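Local structure of Slr1438 protein (Synechocystis sp., 3K25) at residues 107-111 with 136-140; 21-25 with 37-42; 226-230 with 283-289; 43-47 with 165-169; 29-33 with 95-101. The protein is of unknown function but belongs to the aldose 1-epimerase (galactose mutarotase-like) family and may bind carbohydrate and act as a sugar isomerase. Residues are numbered along the deposited sequence.

Contact 1: 107-111 with 136-140; sequences QDNAR and YQLQG
R111, stretched out with chi1 to chi3 all t, runs alongside Q137 (chi1 m, chi2 t), so that Q137 NE2 sits over one face of the guanidinium. R111 NH1 and Q137 NE2 are 3.3 Å apart, but both are donors, so this is contact over the guanidinium face and not a hydrogen bond; R111 NE instead makes a salt bridge to D113, and Q137 NE2 gives a hydrogen bond to S135. Beneath them the backbones form an antiparallel beta pairing, with end-to-end directions 145° apart. A110 and L138 are the hydrogen-bonded pair (CA–CA 4.9 Å): A110 N donates to L138 O at 2.9 Å and L138 N to A110 O at 2.7 Å. R111 and Q137 follow as a non-hydrogen-bonded pair (CA–CA 4.4 Å), where R111 CA lies 3.2 Å from Y136 O and Q137 CA 3.3 Å from A110 O in CA-H...O contacts. N109, almost fully extended (176/-179), leads into the strand and sets its CB 3.3 Å from L138 O. A110 and L138 share one side of the sheet, CB to CB 4.0 Å. Strand 130-139 is thus flanked by 110-117 and, through Q137 and R144, by 142-151. The A110/L138 side is covered by a second sheet, with L16, L25 and W38 against L138, an arrangement characteristic of a beta sandwich.

Contact 2: 21-25 with 37-42; sequences SLARL and EWTVQG
A beta hairpin, strand 23-28 turning back as strand 34-40, holds this contact at its open end. The axes of 23-25 and 37-40 lie 4.8 Å apart and run antiparallel at 177°. R24 and T39 are the hydrogen-bonded pair (CA–CA 5.3 Å), with R24 N to T39 O 2.9 Å and T39 N to R24 O 2.8 Å. The non-hydrogen-bonded pairs A23–V40 (CA–CA 4.4 Å) and L25–W38 (4.3 Å) sit before and after it. One more bond, Q41 N to L22 O at 2.7 Å, continues the pairing past the strand ends. There L22 (60/45) and Q41 (65/27) both take positive phi. L22 and A23 together face D18, which makes a G1 beta bulge between this strand and 14-18. The sheet has two distinct faces: A23, V40, L25 and W38 turn to the buried one, where A23 CB meets V40 CG1 at 4.2 Å and L25 CD1 lies 4.4 Å from W38 CG. W38 (chi1 t, chi2 23°) also packs on L138, L143 and F284 of the large opposing sheet. R24 and T39 point to the other face, and R24 forms a salt bridge with E17. G42, at 86/-9, has backbone angles that call for glycine.

Contact 3: 226-230 with 283-289; sequences NLKIE and NFQVSTE
The chain ends inside this contact: E289, carrying the C-terminal carboxylate, lies beside N226, L227 and K228 with 80 Å² covered. Its OE1 stays 4.1 Å from K228 NZ, beyond a salt bridge. Ahead of this loosely ordered tail, strands 227-230 and 283-287 run antiparallel, axes 4.7 Å apart at 169°. K228–S287 is a hydrogen-bonded pair (K228 N to S287 O 2.8 Å, with the place of S287 O less certain; S287 N to K228 O 2.9 Å), as is E230–Q285 (E230 N to Q285 O 2.9 Å, Q285 N to E230 O 3.0 Å). I229–V286 lies between them, non-hydrogen-bonded, CA–CA 4.7 Å. These strands are neighbours in the long antiparallel sheet, and N226 with L227, both facing D222, form a G1 beta bulge at the turn from 217-222. On the buried side L227 CD1 meets V286 CG2 at 3.8 Å, I229 (m, t) packs on F167 and V286 (p) on I45. K228 CG lies 3.7 Å from S287 CB on the opposite side.

Contact 4: 43-47 with 165-169; sequences QPILY and PYFFC
Two backbone hydrogen bonds tie these segments together around a single bridge, L46 with F167 (CA–CA 4.5 Å). F168 N donates to I45 O at 3.0 Å (171°), and Y47 N donates to Y166 O at 2.8 Å (169°). Y166 O also receives a CA-H...O contact from L46 CA at 3.4 Å. Other backbone groups are satisfied from outside: I45 by W38, Y47 and Y166 both by G63, F167 by L251, C169 by D249, while Q43 NE2 bonds to V40 O. P44 CG lies over one face of the F168 ring, 4.2 Å from CD2, with F168 chi1 in t. L46 (m, t) brings CD2 to 4.1 Å from F167 CD1, and Y47 CB is 4.2 Å from Y166 CB. Y166 meets Y250 edge-to-face and stacks on H164. The contact joins the tail of the small sheet, just past strand 43-44, to strand 157-168 of a second sheet, with I45 and L46 against W38 of strand 34-40 and F167 against I229 and V231 of strand 227-233.

Contact 5: 29-33 with 95-101; sequences PGRGG and RDLPWEV
Residues 29-33 form the loop that closes the beta hairpin of strands 23-28 and 34-40. Segment 95-101 turns at R95 and D96 and runs extended from L97 into strand 100-105. P29 (-50/-36) and G30 (-71/-14) are turn-like, then G32 (87/24) and G33 (54/41) switch to positive phi, and G33 N bonds to P29 O at 3.1 Å. P29 O also accepts W99 N at 2.8 Å, while G32 N reaches L97 O at 2.8 Å in a weak bond (120°). G30 and P98 come closest, CA–CA 3.7 Å. Two of the three glycines are needed: a CB on G32 would clash with R95 O, and one on G33 with W99 CD2. The CA-to-CB bond of R31 points away, its guanidinium makes a cation-pi contact with F53, and P29 CG touches V101 CG2 at 4.4 Å. W99 (chi1 m, chi2 51°) meets F134 edge-to-face, bonds A94 O through NE1, and lays its five-membered ring under G33 CA, a CH-pi contact 3.9 Å from CA to ring centroid.

Overall arrangement
The small four-stranded sheet carries contact 2 and sends the loop of contact 5 and the tail of contact 4 from its ends. Contacts 1, 3 and 5 reach the long eight-stranded sheet packed against it; contact 4 reaches the third sheet through strand 157-168. Contacts 2, 3 and 4 cluster, their centres 11 to 13 Å apart: W38, V40, I45, F167, F284 and V286 meet there. Contact 1, 12 Å from contact 2 centre to centre, touches it and contact 5; contacts 3 and 5 are the most widely separated pair, centres about 27 Å apart. Contact 2 closes before 1, 3 and 4 open, 5 crosses 2 and 4, 4 encloses 1, and 3 comes last, consistent with a mutarotase-like beta fold.

Contact 1: 107-111 with 136-140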
# COMPACT_ATOMS: atom_id res chain seq x y z
N GLN A 107 0.94 -4.41 -24.42
CA GLN A 107 0.29 -3.74 -25.54
C GLN A 107 -0.26 -2.35 -25.21
O GLN A 107 0.11 -1.37 -25.85
CB GLN A 107 -0.83 -4.61 -26.12
CG GLN A 107 -2.11 -4.59 -25.31
CD GLN A 107 -3.18 -5.48 -25.90
OE1 GLN A 107 -3.03 -6.71 -25.95
NE2 GLN A 107 -4.28 -4.88 -26.36
N ASP A 108 -1.14 -2.26 -24.22
CA ASP A 108 -1.72 -0.98 -23.85
C ASP A 108 -0.96 -0.32 -22.72
O ASP A 108 -1.23 0.82 -22.36
CB ASP A 108 -3.19 -1.15 -23.46
CG ASP A 108 -4.03 -1.72 -24.60
OD1 ASP A 108 -3.95 -1.19 -25.73
OD2 ASP A 108 -4.79 -2.69 -24.36
N ASN A 109 0.00 -1.05 -22.18
CA ASN A 109 0.84 -0.58 -21.08
C ASN A 109 1.77 -1.70 -20.64
O ASN A 109 1.76 -2.79 -21.22
CB ASN A 109 -0.03 -0.15 -19.89
CG ASN A 109 -1.06 -1.21 -19.49
OD1 ASN A 109 -0.73 -2.38 -19.29
ND2 ASN A 109 -2.31 -0.80 -19.38
N ALA A 110 2.59 -1.43 -19.63
CA ALA A 110 3.49 -2.43 -19.07
C ALA A 110 2.62 -3.07 -18.00
O ALA A 110 2.25 -2.41 -17.03
CB ALA A 110 4.72 -1.78 -18.44
N ARG A 111 2.28 -4.34 -18.16
CA ARG A 111 1.42 -4.98 -17.19
C ARG A 111 1.92 -6.30 -16.62
O ARG A 111 2.16 -7.26 -17.35
CB ARG A 111 0.03 -5.17 -17.80
CG ARG A 111 -0.87 -6.08 -17.03
CD ARG A 111 -2.25 -6.07 -17.61
NE ARG A 111 -3.09 -7.13 -17.05
CZ ARG A 111 -4.40 -7.18 -17.21
NH1 ARG A 111 -5.02 -6.23 -17.89
NH2 ARG A 111 -5.09 -8.19 -16.69
N TYR A 136 -0.62 -4.94 -12.02
CA TYR A 136 0.08 -3.67 -11.96
C TYR A 136 0.28 -3.23 -13.40
O TYR A 136 0.91 -3.92 -14.19
CB TYR A 136 1.43 -3.83 -11.26
CG TYR A 136 1.36 -4.49 -9.91
CD1 TYR A 136 1.04 -5.84 -9.79
CD2 TYR A 136 1.68 -3.79 -8.75
CE1 TYR A 136 1.04 -6.48 -8.57
CE2 TYR A 136 1.69 -4.43 -7.51
CZ TYR A 136 1.37 -5.77 -7.43
OH TYR A 136 1.44 -6.44 -6.23
N GLN A 137 -0.28 -2.07 -13.73
CA GLN A 137 -0.21 -1.52 -15.08
C GLN A 137 0.47 -0.17 -15.04
O GLN A 137 0.07 0.72 -14.31
CB GLN A 137 -1.63 -1.39 -15.64
CG GLN A 137 -2.39 -2.68 -15.46
CD GLN A 137 -3.86 -2.54 -15.71
OE1 GLN A 137 -4.39 -1.44 -15.83
NE2 GLN A 137 -4.55 -3.67 -15.79
N LEU A 138 1.53 -0.05 -15.84
CA LEU A 138 2.32 1.17 -15.92
C LEU A 138 2.20 1.82 -17.30
O LEU A 138 2.52 1.19 -18.30
CB LEU A 138 3.79 0.87 -15.66
CG LEU A 138 4.66 2.12 -15.69
CD1 LEU A 138 4.62 2.75 -14.30
CD2 LEU A 138 6.11 1.78 -16.08
N GLN A 139 1.73 3.06 -17.33
CA GLN A 139 1.62 3.81 -18.58
C GLN A 139 1.82 5.29 -18.31
O GLN A 139 1.47 5.80 -17.25
CB GLN A 139 0.25 3.66 -19.25
CG GLN A 139 -0.03 4.89 -20.15
CD GLN A 139 -1.42 4.94 -20.74
OE1 GLN A 139 -2.42 4.68 -20.06
NE2 GLN A 139 -1.50 5.30 -22.03
N GLY A 140 2.37 5.97 -19.31
CA GLY A 140 2.61 7.40 -19.22
C GLY A 140 3.14 7.83 -17.87
O GLY A 140 4.24 7.45 -17.50

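Contact 2: 21-25 with 37-42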
# COMPACT_ATOMS: atom_id res chain seq x y z
N SER A 21 7.14 7.78 -22.13
CA SER A 21 6.93 8.70 -21.02
C SER A 21 8.17 8.71 -20.15
O SER A 21 8.22 9.46 -19.18
CB SER A 21 5.75 8.25 -20.18
OG SER A 21 5.99 6.95 -19.66
N LEU A 22 9.15 7.90 -20.51
CA LEU A 22 10.38 7.79 -19.73
C LEU A 22 10.02 7.33 -18.32
O LEU A 22 10.51 7.87 -17.32
CB LEU A 22 11.11 9.14 -19.67
CG LEU A 22 12.18 9.37 -20.74
CD1 LEU A 22 11.59 9.19 -22.12
CD2 LEU A 22 12.76 10.76 -20.58
N ALA A 23 9.16 6.32 -18.26
CA ALA A 23 8.72 5.78 -16.98
C ALA A 23 9.21 4.36 -16.76
O ALA A 23 9.08 3.49 -17.64
CB ALA A 23 7.20 5.81 -16.91
N ARG A 24 9.79 4.12 -15.59
CA ARG A 24 10.27 2.80 -15.25
C ARG A 24 9.95 2.46 -13.80
O ARG A 24 10.06 3.30 -12.90
CB ARG A 24 11.77 2.68 -15.54
CG ARG A 24 12.64 3.90 -15.21
CD ARG A 24 13.82 3.98 -16.18
NE ARG A 24 14.53 2.71 -16.29
CZ ARG A 24 15.02 2.22 -17.43
NH1 ARG A 24 14.87 2.90 -18.56
NH2 ARG A 24 15.64 1.06 -17.44
N LEU A 25 9.53 1.22 -13.59
CA LEU A 25 9.16 0.76 -12.26
C LEU A 25 9.84 -0.57 -11.93
O LEU A 25 10.13 -1.39 -12.81
CB LEU A 25 7.63 0.64 -12.19
CG LEU A 25 6.93 0.16 -10.92
CD1 LEU A 25 5.52 0.74 -10.90
CD2 LEU A 25 6.91 -1.37 -10.86
N GLU A 37 10.46 0.76 -6.39
CA GLU A 37 10.83 2.07 -6.92
C GLU A 37 10.09 2.39 -8.20
O GLU A 37 9.73 1.50 -8.96
CB GLU A 37 12.34 2.12 -7.17
CG GLU A 37 13.19 1.62 -6.02
CD GLU A 37 14.66 1.97 -6.15
OE1 GLU A 37 15.19 1.96 -7.29
OE2 GLU A 37 15.30 2.25 -5.12
N TRP A 38 9.88 3.68 -8.44
CA TRP A 38 9.19 4.15 -9.63
C TRP A 38 9.75 5.50 -10.06
O TRP A 38 9.85 6.41 -9.24
CB TRP A 38 7.69 4.27 -9.33
CG TRP A 38 6.84 4.91 -10.40
CD1 TRP A 38 7.13 5.01 -11.73
CD2 TRP A 38 5.53 5.48 -10.22
NE1 TRP A 38 6.08 5.60 -12.40
CE2 TRP A 38 5.09 5.90 -11.50
CE3 TRP A 38 4.70 5.67 -9.11
CZ2 TRP A 38 3.84 6.51 -11.70
CZ3 TRP A 38 3.45 6.27 -9.31
CH2 TRP A 38 3.04 6.68 -10.60
N THR A 39 10.15 5.62 -11.33
CA THR A 39 10.69 6.89 -11.85
C THR A 39 10.06 7.35 -13.16
O THR A 39 9.79 6.56 -14.06
CB THR A 39 12.22 6.85 -12.09
OG1 THR A 39 12.53 5.87 -13.09
CG2 THR A 39 12.95 6.55 -10.81
N VAL A 40 9.82 8.65 -13.22
CA VAL A 40 9.24 9.30 -14.38
C VAL A 40 10.24 10.36 -14.83
O VAL A 40 10.49 11.33 -14.12
CB VAL A 40 7.92 9.97 -14.02
CG1 VAL A 40 6.80 8.95 -14.10
CG2 VAL A 40 7.99 10.51 -12.59
N GLN A 41 10.80 10.16 -16.01
CA GLN A 41 11.79 11.09 -16.55
C GLN A 41 13.02 11.08 -15.66
O GLN A 41 13.74 12.07 -15.56
CB GLN A 41 11.22 12.51 -16.62
CG GLN A 41 10.01 12.63 -17.52
CD GLN A 41 9.51 14.05 -17.63
OE1 GLN A 41 9.18 14.69 -16.63
NE2 GLN A 41 9.45 14.56 -18.85
N GLY A 42 13.23 9.95 -14.98
CA GLY A 42 14.40 9.82 -14.12
C GLY A 42 14.27 10.33 -12.70
O GLY A 42 15.17 10.12 -11.88

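Contact 3: 226-230 with 283-289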
# COMPACT_ATOMS: atom_id res chain seq x y z
N ASN A 226 8.00 20.85 -8.18
CA ASN A 226 7.04 21.35 -9.16
C ASN A 226 6.17 20.25 -9.78
O ASN A 226 6.11 20.12 -11.00
CB ASN A 226 7.77 22.11 -10.26
CG ASN A 226 6.83 22.74 -11.26
OD1 ASN A 226 6.01 23.60 -10.91
ND2 ASN A 226 6.92 22.31 -12.51
N LEU A 227 5.49 19.48 -8.94
CA LEU A 227 4.62 18.41 -9.44
C LEU A 227 3.65 17.93 -8.37
O LEU A 227 3.91 18.09 -7.18
CB LEU A 227 5.47 17.22 -9.91
CG LEU A 227 5.97 16.20 -8.88
CD1 LEU A 227 6.90 15.22 -9.58
CD2 LEU A 227 6.71 16.91 -7.76
N LYS A 228 2.53 17.36 -8.80
CA LYS A 228 1.56 16.85 -7.84
C LYS A 228 1.36 15.35 -8.00
O LYS A 228 1.45 14.80 -9.10
CB LYS A 228 0.21 17.57 -7.98
CG LYS A 228 -0.70 17.09 -9.11
CD LYS A 228 -2.08 17.72 -8.98
CE LYS A 228 -2.99 17.36 -10.15
NZ LYS A 228 -4.29 18.11 -10.13
N ILE A 229 1.09 14.71 -6.87
CA ILE A 229 0.87 13.28 -6.81
C ILE A 229 -0.56 13.05 -6.33
O ILE A 229 -0.90 13.40 -5.20
CB ILE A 229 1.85 12.63 -5.83
CG1 ILE A 229 3.27 12.75 -6.38
CG2 ILE A 229 1.47 11.19 -5.58
CD1 ILE A 229 4.34 12.15 -5.48
N GLU A 230 -1.39 12.47 -7.19
CA GLU A 230 -2.78 12.21 -6.86
C GLU A 230 -3.15 10.73 -6.69
O GLU A 230 -2.79 9.89 -7.52
CB GLU A 230 -3.71 12.81 -7.92
CG GLU A 230 -5.17 12.41 -7.75
CD GLU A 230 -5.96 12.57 -9.03
OE1 GLU A 230 -5.53 12.01 -10.07
OE2 GLU A 230 -7.02 13.24 -8.99
N ASN A 283 -5.32 4.09 -8.04
CA ASN A 283 -4.57 4.73 -9.12
C ASN A 283 -3.63 5.80 -8.60
O ASN A 283 -3.90 6.47 -7.61
CB ASN A 283 -5.54 5.34 -10.13
CG ASN A 283 -4.89 5.58 -11.48
OD1 ASN A 283 -4.82 4.67 -12.32
ND2 ASN A 283 -4.40 6.80 -11.70
N PHE A 284 -2.50 5.94 -9.28
CA PHE A 284 -1.51 6.93 -8.90
C PHE A 284 -1.14 7.74 -10.12
O PHE A 284 -0.63 7.21 -11.10
CB PHE A 284 -0.30 6.22 -8.31
CG PHE A 284 -0.63 5.37 -7.12
CD1 PHE A 284 -1.02 5.95 -5.92
CD2 PHE A 284 -0.60 3.97 -7.22
CE1 PHE A 284 -1.38 5.16 -4.83
CE2 PHE A 284 -0.96 3.18 -6.13
CZ PHE A 284 -1.35 3.78 -4.93
N GLN A 285 -1.43 9.04 -10.07
CA GLN A 285 -1.16 9.93 -11.18
C GLN A 285 -0.17 11.02 -10.79
O GLN A 285 -0.34 11.68 -9.76
CB GLN A 285 -2.46 10.57 -11.65
CG GLN A 285 -2.35 11.34 -12.94
CD GLN A 285 -2.22 10.42 -14.13
OE1 GLN A 285 -3.16 9.71 -14.50
NE2 GLN A 285 -1.03 10.40 -14.73
N VAL A 286 0.87 11.20 -11.59
CA VAL A 286 1.83 12.26 -11.32
C VAL A 286 1.64 13.35 -12.38
O VAL A 286 1.41 13.06 -13.56
CB VAL A 286 3.30 11.74 -11.31
CG1 VAL A 286 3.72 11.28 -12.68
CG2 VAL A 286 4.22 12.82 -10.81
N SER A 287 1.72 14.60 -11.94
CA SER A 287 1.57 15.75 -12.84
C SER A 287 2.69 16.74 -12.61
O SER A 287 3.19 16.86 -11.49
CB SER A 287 0.22 16.44 -12.59
OG SER A 287 -0.85 15.60 -12.98
N THR A 288 3.07 17.46 -13.66
CA THR A 288 4.13 18.46 -13.59
C THR A 288 3.53 19.86 -13.50
O THR A 288 3.69 20.68 -14.40
CB THR A 288 5.03 18.39 -14.83
OG1 THR A 288 4.24 18.55 -16.01
CG2 THR A 288 5.76 17.05 -14.88
N GLU A 289 2.83 20.12 -12.41
CA GLU A 289 2.19 21.40 -12.19
C GLU A 289 3.18 22.44 -11.67
O GLU A 289 3.11 22.77 -10.47
CB GLU A 289 1.02 21.24 -11.21
CG GLU A 289 0.18 22.49 -11.05
CD GLU A 289 -1.09 22.22 -10.27
OE1 GLU A 289 -1.94 21.46 -10.76
OE2 GLU A 289 -1.22 22.78 -9.16
OXT GLU A 289 4.02 22.89 -12.48

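Contact 4: 43-47 with 165-169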
# COMPACT_ATOMS: atom_id res chain seq x y z
N GLN A 43 13.17 11.01 -12.40
CA GLN A 43 12.97 11.52 -11.06
C GLN A 43 12.19 10.50 -10.22
O GLN A 43 11.17 9.95 -10.67
CB GLN A 43 12.25 12.87 -11.12
CG GLN A 43 10.92 12.83 -11.84
CD GLN A 43 10.42 14.21 -12.24
OE1 GLN A 43 10.36 15.13 -11.41
NE2 GLN A 43 10.06 14.36 -13.51
N PRO A 44 12.67 10.21 -9.01
CA PRO A 44 12.05 9.26 -8.08
C PRO A 44 10.71 9.72 -7.52
O PRO A 44 10.64 10.65 -6.72
CB PRO A 44 13.10 9.11 -6.98
CG PRO A 44 13.73 10.47 -6.95
CD PRO A 44 13.91 10.77 -8.43
N ILE A 45 9.65 9.06 -7.95
CA ILE A 45 8.33 9.41 -7.46
C ILE A 45 8.04 8.66 -6.15
O ILE A 45 7.24 9.13 -5.34
CB ILE A 45 7.27 9.15 -8.56
CG1 ILE A 45 5.89 8.96 -7.96
CG2 ILE A 45 7.66 7.98 -9.40
CD1 ILE A 45 4.82 9.02 -9.03
N LEU A 46 8.71 7.53 -5.94
CA LEU A 46 8.55 6.75 -4.70
C LEU A 46 9.82 6.81 -3.86
O LEU A 46 10.91 6.99 -4.40
CB LEU A 46 8.26 5.28 -4.99
CG LEU A 46 6.86 4.91 -5.44
CD1 LEU A 46 6.80 3.42 -5.80
CD2 LEU A 46 5.89 5.23 -4.32
N TYR A 47 9.68 6.67 -2.55
CA TYR A 47 10.82 6.67 -1.64
C TYR A 47 11.14 5.22 -1.34
O TYR A 47 10.22 4.41 -1.25
CB TYR A 47 10.49 7.39 -0.33
CG TYR A 47 11.39 7.02 0.83
CD1 TYR A 47 11.21 5.84 1.56
CD2 TYR A 47 12.42 7.88 1.24
CE1 TYR A 47 12.02 5.52 2.66
CE2 TYR A 47 13.23 7.58 2.33
CZ TYR A 47 13.03 6.41 3.03
OH TYR A 47 13.83 6.14 4.12
N PRO A 165 1.62 3.39 -0.09
CA PRO A 165 2.65 4.08 -0.88
C PRO A 165 3.49 5.12 -0.13
O PRO A 165 2.96 5.94 0.63
CB PRO A 165 1.86 4.71 -2.02
CG PRO A 165 0.57 5.07 -1.34
CD PRO A 165 0.27 3.81 -0.51
N TYR A 166 4.79 5.07 -0.35
CA TYR A 166 5.74 6.01 0.24
C TYR A 166 6.16 6.98 -0.87
O TYR A 166 7.08 6.67 -1.64
CB TYR A 166 6.99 5.29 0.73
CG TYR A 166 6.80 4.45 1.95
CD1 TYR A 166 7.26 4.89 3.19
CD2 TYR A 166 6.22 3.19 1.87
CE1 TYR A 166 7.16 4.09 4.31
CE2 TYR A 166 6.11 2.37 2.99
CZ TYR A 166 6.59 2.83 4.21
OH TYR A 166 6.52 2.02 5.32
N PHE A 167 5.50 8.13 -0.98
CA PHE A 167 5.85 9.09 -2.01
C PHE A 167 7.05 9.94 -1.61
O PHE A 167 7.15 10.37 -0.46
CB PHE A 167 4.66 9.97 -2.31
CG PHE A 167 3.48 9.21 -2.81
CD1 PHE A 167 3.54 8.55 -4.03
CD2 PHE A 167 2.30 9.14 -2.06
CE1 PHE A 167 2.46 7.84 -4.51
CE2 PHE A 167 1.21 8.43 -2.53
CZ PHE A 167 1.28 7.77 -3.76
N PHE A 168 7.96 10.14 -2.57
CA PHE A 168 9.18 10.92 -2.31
C PHE A 168 8.78 12.32 -1.93
O PHE A 168 7.90 12.92 -2.55
CB PHE A 168 10.07 10.96 -3.56
CG PHE A 168 11.43 11.60 -3.31
CD1 PHE A 168 12.30 11.09 -2.36
CD2 PHE A 168 11.82 12.73 -4.04
CE1 PHE A 168 13.55 11.68 -2.13
CE2 PHE A 168 13.07 13.32 -3.82
CZ PHE A 168 13.93 12.79 -2.86
N CYS A 169 9.42 12.85 -0.90
CA CYS A 169 9.08 14.18 -0.44
C CYS A 169 10.15 14.72 0.50
O CYS A 169 10.24 14.32 1.66
CB CYS A 169 7.74 14.11 0.29
SG CYS A 169 7.05 15.71 0.68

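Contact 5: 29-33 with 95-101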
# COMPACT_ATOMS: atom_id res chain seq x y z
N PRO A 29 8.20 -9.36 -6.64
CA PRO A 29 7.14 -10.31 -6.25
C PRO A 29 7.34 -11.24 -5.06
O PRO A 29 6.39 -11.53 -4.34
CB PRO A 29 6.88 -11.08 -7.54
CG PRO A 29 8.20 -10.99 -8.26
CD PRO A 29 8.58 -9.57 -8.04
N GLY A 30 8.56 -11.72 -4.85
CA GLY A 30 8.83 -12.61 -3.74
C GLY A 30 8.77 -11.91 -2.39
O GLY A 30 8.72 -12.58 -1.35
N ARG A 31 8.78 -10.58 -2.40
CA ARG A 31 8.73 -9.79 -1.17
C ARG A 31 7.39 -9.09 -1.00
O ARG A 31 7.34 -7.89 -0.76
CB ARG A 31 9.80 -8.70 -1.17
CG ARG A 31 11.21 -9.20 -1.16
CD ARG A 31 11.53 -9.97 0.09
NE ARG A 31 12.82 -9.55 0.60
CZ ARG A 31 12.99 -8.49 1.39
NH1 ARG A 31 11.93 -7.78 1.75
NH2 ARG A 31 14.20 -8.13 1.78
N GLY A 32 6.30 -9.84 -1.14
CA GLY A 32 4.99 -9.25 -0.98
C GLY A 32 4.38 -8.60 -2.20
O GLY A 32 3.51 -7.75 -2.06
N GLY A 33 4.80 -9.00 -3.40
CA GLY A 33 4.25 -8.40 -4.62
C GLY A 33 4.42 -6.90 -4.54
O GLY A 33 3.55 -6.12 -4.93
N ARG A 95 2.18 -8.60 2.87
CA ARG A 95 3.44 -7.89 2.71
C ARG A 95 4.65 -8.80 2.91
O ARG A 95 5.69 -8.60 2.29
CB ARG A 95 3.51 -6.74 3.72
CG ARG A 95 3.80 -7.25 5.13
CD ARG A 95 3.22 -6.37 6.22
NE ARG A 95 3.98 -5.16 6.43
CZ ARG A 95 4.23 -4.64 7.62
NH1 ARG A 95 3.78 -5.24 8.71
NH2 ARG A 95 4.91 -3.51 7.72
N ASP A 96 4.49 -9.79 3.78
CA ASP A 96 5.55 -10.73 4.15
C ASP A 96 5.68 -12.02 3.35
O ASP A 96 6.52 -12.86 3.69
CB ASP A 96 5.36 -11.15 5.62
CG ASP A 96 5.14 -9.97 6.53
OD1 ASP A 96 6.03 -9.09 6.60
OD2 ASP A 96 4.08 -9.91 7.19
N LEU A 97 4.87 -12.21 2.31
CA LEU A 97 4.92 -13.45 1.54
C LEU A 97 5.24 -13.30 0.06
O LEU A 97 5.03 -12.24 -0.53
CB LEU A 97 3.60 -14.20 1.65
CG LEU A 97 3.20 -14.72 3.01
CD1 LEU A 97 1.71 -15.03 2.97
CD2 LEU A 97 4.02 -15.94 3.39
N PRO A 98 5.75 -14.37 -0.55
CA PRO A 98 6.06 -14.27 -1.98
C PRO A 98 4.81 -14.49 -2.83
O PRO A 98 3.97 -15.32 -2.48
CB PRO A 98 7.11 -15.37 -2.19
CG PRO A 98 6.74 -16.40 -1.13
CD PRO A 98 6.41 -15.55 0.06
N TRP A 99 4.71 -13.72 -3.91
CA TRP A 99 3.60 -13.80 -4.86
C TRP A 99 4.18 -14.42 -6.15
O TRP A 99 5.39 -14.37 -6.37
CB TRP A 99 3.08 -12.40 -5.17
CG TRP A 99 2.42 -11.69 -4.00
CD1 TRP A 99 2.92 -11.52 -2.73
CD2 TRP A 99 1.16 -10.98 -4.02
NE1 TRP A 99 2.07 -10.74 -1.98
CE2 TRP A 99 0.98 -10.40 -2.74
CE3 TRP A 99 0.17 -10.78 -5.00
CZ2 TRP A 99 -0.15 -9.63 -2.41
CZ3 TRP A 99 -0.96 -10.02 -4.67
CH2 TRP A 99 -1.10 -9.45 -3.39
N GLU A 100 3.33 -15.02 -6.99
CA GLU A 100 3.80 -15.62 -8.24
C GLU A 100 3.32 -14.80 -9.42
O GLU A 100 2.22 -14.25 -9.39
CB GLU A 100 3.22 -17.03 -8.44
CG GLU A 100 3.13 -17.88 -7.21
CD GLU A 100 2.37 -19.17 -7.45
OE1 GLU A 100 1.18 -19.11 -7.85
OE2 GLU A 100 2.96 -20.25 -7.23
N VAL A 101 4.15 -14.72 -10.46
CA VAL A 101 3.74 -14.00 -11.66
C VAL A 101 2.90 -14.97 -12.50
O VAL A 101 3.37 -16.04 -12.89
CB VAL A 101 4.96 -13.55 -12.49
CG1 VAL A 101 4.49 -12.73 -13.68
CG2 VAL A 101 5.90 -12.74 -11.63